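Probable chaperone (Pseudomonas aeruginosa, PDB 4JMF) probably acts as a type III secretion chaperone of the CesT family, known as SpcS, binding a partner protein as a dimer. Local coordinates at residues E41-T44 with D45-L48; P3-R6 with A7-Q11; Q100-H103 with Q104-L108. All coordinates share one frame; numbering follows the deposited sequence.

Contact 1 of 3, residues E41-T44 with D45-L48; sequences EHPT and DHLL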
loop_
_atom_site.group_PDB
_atom_site.type_symbol
_atom_site.label_atom_id
_atom_site.label_comp_id
_atom_site.label_asym_id
_atom_site.label_seq_id
_atom_site.Cartn_x
_atom_site.Cartn_y
_atom_site.Cartn_z
ATOM N N GLU B 41 11.430 2.251 9.457
ATOM C CA GLU B 41 11.175 3.449 8.680
ATOM C C GLU B 41 11.631 3.203 7.240
ATOM O O GLU B 41 12.824 3.051 6.982
ATOM C CB GLU B 41 11.930 4.644 9.245
ATOM C CG GLU B 41 11.556 5.924 8.518
ATOM C CD GLU B 41 12.293 7.147 9.032
ATOM O OE1 GLU B 41 13.287 7.000 9.784
ATOM O OE2 GLU B 41 11.873 8.268 8.666
ATOM N N HIS B 42 10.694 3.179 6.299
ATOM C CA HIS B 42 11.052 2.793 4.933
ATOM C C HIS B 42 9.948 3.162 3.969
ATOM O O HIS B 42 8.861 2.595 4.037
ATOM C CB HIS B 42 11.301 1.283 4.864
ATOM C CG HIS B 42 11.916 0.829 3.576
ATOM N ND1 HIS B 42 11.164 0.447 2.485
ATOM C CD2 HIS B 42 13.212 0.684 3.207
ATOM C CE1 HIS B 42 11.967 0.080 1.500
ATOM N NE2 HIS B 42 13.216 0.216 1.912
ATOM N N PRO B 43 10.197 4.149 3.094
ATOM C CA PRO B 43 11.387 5.009 3.080
ATOM C C PRO B 43 11.253 6.013 4.194
ATOM O O PRO B 43 10.367 5.860 5.050
ATOM C CB PRO B 43 11.278 5.738 1.735
ATOM C CG PRO B 43 9.778 5.799 1.480
ATOM C CD PRO B 43 9.219 4.522 2.057
ATOM N N THR B 44 12.120 7.018 4.191
ATOM C CA THR B 44 12.056 8.095 5.165
ATOM C C THR B 44 10.626 8.618 5.302
ATOM O O THR B 44 9.902 8.753 4.303
ATOM C CB THR B 44 13.020 9.210 4.756
ATOM O OG1 THR B 44 14.325 8.639 4.656
ATOM C CG2 THR B 44 13.060 10.325 5.804
ATOM N N ASP B 45 10.216 8.846 6.550
ATOM C CA ASP B 45 8.887 9.376 6.890
ATOM C C ASP B 45 7.716 8.437 6.621
ATOM O O ASP B 45 6.559 8.860 6.698
ATOM C CB ASP B 45 8.645 10.741 6.230
ATOM C CG ASP B 45 9.586 11.809 6.752
ATOM O OD1 ASP B 45 9.788 11.877 7.986
ATOM O OD2 ASP B 45 10.138 12.561 5.925
ATOM N N HIS B 46 8.005 7.170 6.331
ATOM C CA HIS B 46 6.946 6.151 6.278
ATOM C C HIS B 46 7.251 4.997 7.221
ATOM O O HIS B 46 8.413 4.699 7.496
ATOM C CB HIS B 46 6.756 5.601 4.861
ATOM C CG HIS B 46 6.310 6.621 3.865
ATOM N ND1 HIS B 46 7.122 7.656 3.452
ATOM C CD2 HIS B 46 5.148 6.756 3.184
ATOM C CE1 HIS B 46 6.479 8.384 2.558
ATOM N NE2 HIS B 46 5.276 7.868 2.386
ATOM N N LEU B 47 6.205 4.353 7.727
ATOM C CA LEU B 47 6.384 3.209 8.618
ATOM C C LEU B 47 5.976 1.949 7.876
ATOM O O LEU B 47 4.814 1.804 7.475
ATOM C CB LEU B 47 5.520 3.354 9.875
ATOM C CG LEU B 47 5.397 2.111 10.765
ATOM C CD1 LEU B 47 6.755 1.690 11.304
ATOM C CD2 LEU B 47 4.485 2.400 11.923
ATOM N N LEU B 48 6.933 1.045 7.697
ATOM C CA LEU B 48 6.675 -0.217 7.017
ATOM C C LEU B 48 6.508 -1.305 8.064
ATOM O O LEU B 48 7.365 -1.455 8.926
ATOM C CB LEU B 48 7.854 -0.555 6.106
ATOM C CG LEU B 48 7.822 -1.870 5.329
ATOM C CD1 LEU B 48 6.810 -1.796 4.171
ATOM C CD2 LEU B 48 9.232 -2.211 4.818
#
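The imidazole of His-46 is engaged at its edge by the turn it completes: ND1 donates to O of Thr-44 across 3.1 Å, and that oxygen lies in the ring plane. On the acceptor side the fit is less regular, because ND1 stands above the Thr-44 carbonyl plane instead of on a lone pair. CG of Pro-43 approaches the same ring obliquely, 3.8 Å from ND1 of His-46. Placing CG of His-46 beside its own backbone N (chi1 -63°) turns the imidazole back toward the turn, where ND1 can meet O of Thr-44. The other imidazole, of His-42, runs alongside Leu-48 in the same direction, with CD2 of Leu-48 4.0 Å from ND1 of His-42. These residues close the beta hairpin between strands 35-41 and 46-53 of the antiparallel sheet. Its type II turn runs from Pro-43, which follows a cis peptide bond, to His-46, whose N donates a hydrogen bond to O of Pro-43 at 3.0 Å. One step outward, N of His-42 donates to O of His-46 at 3.0 Å, an oxygen that also receives a CA-H contact from Glu-41. The Glu-41 chain is extended, and OE2 uses its anti lone pair to take N of Asp-45 at 2.7 Å in a nearly straight bond (177°). This brings OE2 of Glu-41 within 4.2 Å of OD1 of Asp-45, a pairing of like charges that is probably eased by Asn-2, whose ND2 is hydrogen-bonded to both oxygens. Pro-71 of the second subunit packs against Pro-43 and His-46, while Arg-90 binds O of His-42.

Contact 2 of 3, residues P3-R6 with A7-Q11; sequences PLYR and AAIHQ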
loop_
_atom_site.group_PDB
_atom_site.type_symbol
_atom_site.label_atom_id
_atom_site.label_comp_id
_atom_site.label_asym_id
_atom_site.label_seq_id
_atom_site.Cartn_x
_atom_site.Cartn_y
_atom_site.Cartn_z
ATOM N N PRO B 3 13.306 11.519 14.910
ATOM C CA PRO B 3 12.452 11.814 16.071
ATOM C C PRO B 3 10.979 11.510 15.819
ATOM O O PRO B 3 10.284 11.062 16.739
ATOM C CB PRO B 3 12.632 13.323 16.257
ATOM C CG PRO B 3 13.979 13.606 15.718
ATOM C CD PRO B 3 14.185 12.657 14.572
ATOM N N LEU B 4 10.516 11.738 14.595
ATOM C CA LEU B 4 9.112 11.504 14.250
ATOM C C LEU B 4 8.790 10.014 14.189
ATOM O O LEU B 4 7.668 9.598 14.500
ATOM C CB LEU B 4 8.770 12.167 12.909
ATOM C CG LEU B 4 9.147 13.647 12.762
ATOM C CD1 LEU B 4 8.823 14.162 11.360
ATOM C CD2 LEU B 4 8.434 14.476 13.803
ATOM N N TYR B 5 9.776 9.211 13.777
ATOM C CA TYR B 5 9.617 7.760 13.770
ATOM C C TYR B 5 9.646 7.237 15.205
ATOM O O TYR B 5 8.810 6.412 15.589
ATOM C CB TYR B 5 10.694 7.078 12.912
ATOM C CG TYR B 5 10.620 5.566 12.924
ATOM C CD1 TYR B 5 9.694 4.896 12.140
ATOM C CD2 TYR B 5 11.478 4.811 13.713
ATOM C CE1 TYR B 5 9.617 3.517 12.149
ATOM C CE2 TYR B 5 11.408 3.430 13.732
ATOM C CZ TYR B 5 10.471 2.790 12.942
ATOM O OH TYR B 5 10.385 1.408 12.935
ATOM N N ARG B 6 10.585 7.724 16.006
ATOM C CA ARG B 6 10.643 7.307 17.406
ATOM C C ARG B 6 9.322 7.604 18.120
ATOM O O ARG B 6 8.818 6.775 18.879
ATOM C CB ARG B 6 11.812 7.975 18.143
ATOM C CG ARG B 6 11.899 7.574 19.614
ATOM C CD ARG B 6 13.044 8.272 20.345
ATOM N NE ARG B 6 13.143 9.699 20.033
ATOM C CZ ARG B 6 14.157 10.258 19.371
ATOM N NH1 ARG B 6 15.175 9.514 18.948
ATOM N NH2 ARG B 6 14.156 11.565 19.136
ATOM N N ALA B 7 8.755 8.775 17.847
ATOM C CA ALA B 7 7.500 9.184 18.469
ATOM C C ALA B 7 6.354 8.271 18.053
ATOM O O ALA B 7 5.510 7.936 18.873
ATOM C CB ALA B 7 7.183 10.628 18.126
ATOM N N ALA B 8 6.321 7.876 16.779
ATOM C CA ALA B 8 5.293 6.946 16.301
ATOM C C ALA B 8 5.424 5.574 16.964
ATOM O O ALA B 8 4.421 4.974 17.385
ATOM C CB ALA B 8 5.355 6.810 14.789
ATOM N N ILE B 9 6.651 5.070 17.040
ATOM C CA ILE B 9 6.902 3.806 17.722
ATOM C C ILE B 9 6.413 3.906 19.178
ATOM O O ILE B 9 5.729 3.013 19.684
ATOM C CB ILE B 9 8.399 3.427 17.680
ATOM C CG1 ILE B 9 8.873 3.211 16.233
ATOM C CG2 ILE B 9 8.666 2.176 18.521
ATOM C CD1 ILE B 9 8.105 2.149 15.459
ATOM N N HIS B 10 6.738 5.013 19.837
ATOM C CA HIS B 10 6.281 5.238 21.215
ATOM C C HIS B 10 4.758 5.104 21.345
ATOM O O HIS B 10 4.238 4.420 22.252
ATOM C CB HIS B 10 6.734 6.618 21.683
ATOM C CG HIS B 10 6.519 6.872 23.145
ATOM N ND1 HIS B 10 5.372 7.453 23.642
ATOM C CD2 HIS B 10 7.321 6.651 24.214
ATOM C CE1 HIS B 10 5.472 7.571 24.955
ATOM N NE2 HIS B 10 6.642 7.089 25.327
ATOM N N GLN B 11 4.032 5.727 20.426
ATOM C CA GLN B 11 2.568 5.628 20.436
ATOM C C GLN B 11 2.103 4.188 20.271
ATOM O O GLN B 11 1.171 3.753 20.961
ATOM C CB GLN B 11 1.962 6.524 19.341
ATOM C CG GLN B 11 2.265 8.013 19.565
ATOM C CD GLN B 11 1.633 8.543 20.852
ATOM O OE1 GLN B 11 0.466 8.268 21.133
ATOM N NE2 GLN B 11 2.411 9.291 21.647
#
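Ile-9 lays its CG1 branch over one face of the Tyr-5 ring, a CH-pi contact with CG1 of Ile-9 3.8 Å from the centroid of that ring and displaced toward its rim. CD1 of Ile-9 continues outward along the ring and touches CZ of Tyr-5 at 3.5 Å. Two torsions help to bring them together. Tyr-5 carries CG opposite its backbone N (chi1 177°), while Ile-9 swings CG1 to the side of its own backbone N (chi1 -63°). Beneath them, N of Ile-9 donates to O of Tyr-5 at 2.9 Å, the i to i+4 bond of helix 3-15 that sets the two side chains one turn apart. This is the N-terminal helix of the CesT-family chaperone, packed against the antiparallel sheet. The same ladder joins N of Ala-7 to O of Pro-3, N of Ala-8 to O of Leu-4, and N of His-10 to O of Arg-6. Farther out, Leu-39 on strand 35-41 touches both Tyr-5 and Ile-9, and Leu-93 packs on Tyr-5 and Ala-8. Arg-6 bends at chi3 and forms a salt bridge through NH1 with OD2 of Asp-23, and OE1 of Gln-11 accepts a hydrogen bond from NE of Arg-98.

Contact 3 of 3, residues Q100-H103 with Q104-L108; sequences QIHH and QLEQL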
loop_
_atom_site.group_PDB
_atom_site.type_symbol
_atom_site.label_atom_id
_atom_site.label_comp_id
_atom_site.label_asym_id
_atom_site.label_seq_id
_atom_site.Cartn_x
_atom_site.Cartn_y
_atom_site.Cartn_z
ATOM N N GLN B 100 -4.335 5.020 14.691
ATOM C CA GLN B 100 -4.009 4.602 13.341
ATOM C C GLN B 100 -2.822 3.625 13.284
ATOM O O GLN B 100 -2.859 2.652 12.522
ATOM C CB GLN B 100 -3.816 5.814 12.432
ATOM C CG GLN B 100 -3.615 5.450 10.962
ATOM C CD GLN B 100 -4.826 4.714 10.346
ATOM O OE1 GLN B 100 -5.943 4.721 10.899
ATOM N NE2 GLN B 100 -4.604 4.090 9.184
ATOM N N ILE B 101 -1.791 3.851 14.094
ATOM C CA ILE B 101 -0.657 2.934 14.077
ATOM C C ILE B 101 -1.083 1.560 14.603
ATOM O O ILE B 101 -0.715 0.519 14.035
ATOM C CB ILE B 101 0.608 3.528 14.766
ATOM C CG1 ILE B 101 1.851 2.696 14.449
ATOM C CG2 ILE B 101 0.442 3.654 16.284
ATOM C CD1 ILE B 101 3.157 3.361 14.931
ATOM N N HIS B 102 -1.916 1.567 15.641
ATOM C CA HIS B 102 -2.511 0.340 16.158
ATOM C C HIS B 102 -3.282 -0.352 15.031
ATOM O O HIS B 102 -3.133 -1.551 14.803
ATOM C CB HIS B 102 -3.429 0.674 17.342
ATOM C CG HIS B 102 -4.059 -0.522 17.992
ATOM N ND1 HIS B 102 -5.305 -0.995 17.634
ATOM C CD2 HIS B 102 -3.630 -1.318 19.002
ATOM C CE1 HIS B 102 -5.607 -2.041 18.383
ATOM N NE2 HIS B 102 -4.608 -2.259 19.220
ATOM N N HIS B 103 -4.095 0.416 14.315
ATOM C CA HIS B 103 -4.877 -0.126 13.202
ATOM C C HIS B 103 -3.996 -0.745 12.113
ATOM O O HIS B 103 -4.329 -1.806 11.565
ATOM C CB HIS B 103 -5.782 0.957 12.612
ATOM C CG HIS B 103 -6.711 0.458 11.551
ATOM N ND1 HIS B 103 -7.877 -0.216 11.839
ATOM C CD2 HIS B 103 -6.644 0.532 10.199
ATOM C CE1 HIS B 103 -8.495 -0.529 10.712
ATOM N NE2 HIS B 103 -7.767 -0.091 9.702
ATOM N N GLN B 104 -2.879 -0.094 11.793
ATOM C CA GLN B 104 -1.972 -0.623 10.767
ATOM C C GLN B 104 -1.479 -2.013 11.123
ATOM O O GLN B 104 -1.478 -2.920 10.284
ATOM C CB GLN B 104 -0.769 0.294 10.544
ATOM C CG GLN B 104 0.103 -0.147 9.360
ATOM C CD GLN B 104 1.337 0.719 9.166
ATOM O OE1 GLN B 104 1.474 1.777 9.792
ATOM N NE2 GLN B 104 2.247 0.277 8.284
ATOM N N LEU B 105 -1.039 -2.189 12.364
ATOM C CA LEU B 105 -0.534 -3.490 12.780
ATOM C C LEU B 105 -1.665 -4.518 12.787
ATOM O O LEU B 105 -1.474 -5.670 12.378
ATOM C CB LEU B 105 0.134 -3.400 14.160
ATOM C CG LEU B 105 0.692 -4.703 14.747
ATOM C CD1 LEU B 105 1.797 -5.291 13.846
ATOM C CD2 LEU B 105 1.232 -4.468 16.166
ATOM N N GLU B 106 -2.843 -4.097 13.232
ATOM C CA GLU B 106 -3.967 -5.013 13.354
ATOM C C GLU B 106 -4.383 -5.558 12.000
ATOM O O GLU B 106 -4.668 -6.753 11.877
ATOM C CB GLU B 106 -5.156 -4.317 14.017
ATOM C CG GLU B 106 -6.276 -5.271 14.429
ATOM C CD GLU B 106 -7.034 -4.752 15.638
ATOM O OE1 GLU B 106 -7.823 -3.784 15.488
ATOM O OE2 GLU B 106 -6.831 -5.310 16.743
ATOM N N GLN B 107 -4.406 -4.694 10.988
ATOM C CA GLN B 107 -4.770 -5.144 9.642
ATOM C C GLN B 107 -3.713 -6.090 9.071
ATOM O O GLN B 107 -4.045 -7.043 8.359
ATOM C CB GLN B 107 -5.009 -3.953 8.712
ATOM C CG GLN B 107 -6.196 -3.089 9.118
ATOM C CD GLN B 107 -7.476 -3.896 9.204
ATOM O OE1 GLN B 107 -7.913 -4.497 8.216
ATOM N NE2 GLN B 107 -8.080 -3.926 10.392
ATOM N N LEU B 108 -2.442 -5.836 9.392
ATOM C CA LEU B 108 -1.373 -6.748 8.988
ATOM C C LEU B 108 -1.628 -8.121 9.600
ATOM O O LEU B 108 -1.687 -9.135 8.892
ATOM C CB LEU B 108 -0.002 -6.234 9.441
ATOM C CG LEU B 108 1.170 -7.145 9.057
ATOM C CD1 LEU B 108 1.278 -7.290 7.532
ATOM C CD2 LEU B 108 2.490 -6.644 9.652
HETATM O O HOH W 1 -7.158 -0.912 15.291
#
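Gln-107 folds back over His-103, one turn earlier in helix 98-114, the long C-terminal helix that lies across the sheet of this CesT-family chaperone. CB of Gln-107 sits 3.6 Å from O of His-103. The next carbon, CG of Gln-107, is 3.3 Å from O of His-103 and rests over one face of the imidazole, a CH-pi contact 3.8 Å from CG of Gln-107 to the centroid of the His-103 ring. The chain then bends (chi2 -57°) and keeps the amide close to the ring: CD of Gln-107 lies 3.8 Å from CE1 of His-103, and NE2 of Gln-107 comes to 3.4 Å from CE1 of His-103. Amide and ring are only 16° from parallel. The tip is used elsewhere, since NE2 of Gln-107 donates to the backbone of a chain of another protein in the assembly, whereas NE2 of His-103 is hydrogen-bonded to OD2 of Asp-70, which should help to fix the ring's rotation. A second pair one turn apart, His-102 and Glu-106, meets more loosely. Ring and carboxylate stand 79° apart, and OE2 of Glu-106 accepts a hydrogen bond from the backbone of the same partner chain. On the side facing the sheet, the buried amide of Gln-104 extends away from the helix, its NE2 donating to both OD1 of Asn-89 and O of Leu-47. Back at the second pair, a water joins the side chains: it is 3.0 Å from ND1 of His-102 and donates to OE1 of Glu-106, also at 3.0 Å.

Along the chain, contact 2 in helix 3-15 comes first, contact 1 at the hairpin between strands 35-41 and 46-53 second, and contact 3 in helix 98-114 last. Contacts 1 and 2 have centres about 11 Å apart, whereas the centre of contact 3 lies about 15 Å from each. All three touch: Tyr-5 packs on Glu-41, and CD1 of Ile-101 reaches O of Ala-8. The two helices and the start of strand 46-53 thus meet in one region, with Leu-47 touching both Tyr-5 and Ile-101. Contacts 1 and 3 also reach the other protein's chain, and contact 1 meets the second subunit, consistent with a dimeric chaperone holding its partner.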